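CBS domain-containing protein CBSX2, chloroplastic (Arabidopsis thaliana, PDB 3SL7) probably serves in the chloroplast as a CBS-pair regulator of the thioredoxin system, through which it modulates plant development. Local coordinates at residues P41-N46 and G139-I144. Sequence-based numbering, arbitrary orientation.
Sequences PVIDDN and GKLIGI
The ring of Pro41 meets two side chains of the other CBS domain: Leu141 CD2 sits at its CB-CG edge, 3.7 Å from Pro41 CB, while Ile144 CD1 approaches more loosely and obliquely from the CG-CD side, 4.5 Å from Pro41 CD. This is an interface inside a CBS pair (Bateman module), where sheets of the first and second CBS domains pack through their side chains. Strands 41-43 and 141-144 run antiparallel (175°) with axes 9.7 Å apart, a spacing of side-chain packing and not of pairing in one sheet. Leu141 is the central wedge: with CG anti to the backbone N (chi1 -179°), its branched end projects across the gap, and CD2 touches Ile43 CG2 at 3.8 Å as well as the proline. The compact proline ring offers a rigid apolar surface, and beta-branched Ile43 suits an extended strand while turning its methyl to the leucine. Leu16 also packs on Leu141 and Ile144, and Pro133 on Leu141. Beyond Leu141, a classic beta bulge pairs Ile142 and Gly143 with Val134.

Toward solvent the contact becomes polar. The carboxylate of Asp44 closes an Asx turn: Asn46 N approaches Asp44 OD1 at 2.9 Å from above the carboxylate plane, and Thr48 N donates to the same oxygen. This shapes the loop that presents Asn46 O to Lys140, whose long chain, bent at chi2 and chi4, spans between the domains. An alanine in place of Lys140 would probably leave Asn46 O without its partner from the second domain and the loop less firmly tied to it. In the native contact, Lys140 NZ donates to Asn46 O at 3.0 Å, lying in the carbonyl plane with a C=O...N angle of 156°.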
# COMPACT_ATOMS: atom_id res chain seq x y z
N PRO A 41 -8.23 -6.35 8.09
CA PRO A 41 -9.09 -6.51 9.26
C PRO A 41 -9.43 -7.98 9.40
O PRO A 41 -9.58 -8.69 8.41
CB PRO A 41 -10.35 -5.70 8.90
CG PRO A 41 -10.34 -5.60 7.42
CD PRO A 41 -8.90 -5.62 7.00
N VAL A 42 -9.54 -8.44 10.64
CA VAL A 42 -9.96 -9.80 10.90
C VAL A 42 -11.37 -9.79 11.47
O VAL A 42 -11.64 -9.09 12.44
CB VAL A 42 -9.00 -10.49 11.89
CG1 VAL A 42 -9.26 -11.99 11.95
CG2 VAL A 42 -7.53 -10.21 11.48
N ILE A 43 -12.26 -10.56 10.85
CA ILE A 43 -13.63 -10.67 11.32
C ILE A 43 -13.93 -12.11 11.72
O ILE A 43 -13.15 -13.01 11.41
CB ILE A 43 -14.63 -10.29 10.21
CG1 ILE A 43 -14.37 -11.14 8.96
CG2 ILE A 43 -14.51 -8.82 9.89
CD1 ILE A 43 -15.51 -11.13 7.97
N ASP A 44 -15.04 -12.32 12.43
CA ASP A 44 -15.52 -13.68 12.63
C ASP A 44 -16.58 -13.98 11.60
O ASP A 44 -16.84 -13.17 10.71
CB ASP A 44 -16.03 -13.91 14.06
CG ASP A 44 -17.28 -13.10 14.38
OD1 ASP A 44 -17.91 -12.54 13.45
OD2 ASP A 44 -17.66 -13.05 15.57
N ASP A 45 -17.20 -15.14 11.73
CA ASP A 45 -18.17 -15.61 10.75
C ASP A 45 -19.35 -14.65 10.53
O ASP A 45 -19.99 -14.67 9.48
CB ASP A 45 -18.67 -17.02 11.12
CG ASP A 45 -17.57 -18.08 11.01
OD1 ASP A 45 -16.58 -17.85 10.28
OD2 ASP A 45 -17.70 -19.14 11.65
N ASN A 46 -19.62 -13.79 11.51
CA ASN A 46 -20.75 -12.86 11.43
C ASN A 46 -20.33 -11.42 11.13
O ASN A 46 -21.10 -10.49 11.31
CB ASN A 46 -21.58 -12.89 12.72
CG ASN A 46 -22.05 -14.28 13.08
OD1 ASN A 46 -21.81 -14.75 14.19
ND2 ASN A 46 -22.72 -14.95 12.15
N GLY A 139 -20.87 -3.66 16.27
CA GLY A 139 -19.47 -4.05 16.21
C GLY A 139 -19.11 -4.76 14.92
O GLY A 139 -18.02 -5.29 14.78
N LYS A 140 -20.04 -4.77 13.96
CA LYS A 140 -19.77 -5.31 12.63
C LYS A 140 -18.89 -4.37 11.82
O LYS A 140 -19.08 -3.16 11.83
CB LYS A 140 -21.07 -5.56 11.86
CG LYS A 140 -22.09 -6.42 12.58
CD LYS A 140 -21.46 -7.70 13.11
CE LYS A 140 -22.53 -8.64 13.65
NZ LYS A 140 -23.47 -9.06 12.57
N LEU A 141 -17.93 -4.94 11.09
CA LEU A 141 -17.06 -4.17 10.22
C LEU A 141 -17.87 -3.60 9.06
O LEU A 141 -18.45 -4.35 8.29
CB LEU A 141 -15.98 -5.08 9.66
CG LEU A 141 -14.98 -4.40 8.75
CD1 LEU A 141 -14.27 -3.31 9.54
CD2 LEU A 141 -13.97 -5.43 8.21
N ILE A 142 -17.92 -2.27 8.94
CA ILE A 142 -18.69 -1.68 7.84
C ILE A 142 -17.80 -0.88 6.91
O ILE A 142 -18.22 -0.46 5.83
CB ILE A 142 -19.86 -0.82 8.35
CG1 ILE A 142 -19.36 0.31 9.25
CG2 ILE A 142 -20.88 -1.68 9.08
CD1 ILE A 142 -20.46 1.32 9.64
N GLY A 143 -16.56 -0.67 7.31
CA GLY A 143 -15.63 0.03 6.46
C GLY A 143 -14.28 0.14 7.10
O GLY A 143 -14.05 -0.36 8.20
N ILE A 144 -13.37 0.81 6.43
CA ILE A 144 -12.10 1.10 7.02
C ILE A 144 -11.68 2.51 6.62
O ILE A 144 -11.98 2.95 5.50
CB ILE A 144 -11.03 0.01 6.64
CG1 ILE A 144 -9.79 0.12 7.52
CG2 ILE A 144 -10.64 0.09 5.17
CD1 ILE A 144 -8.97 -1.16 7.53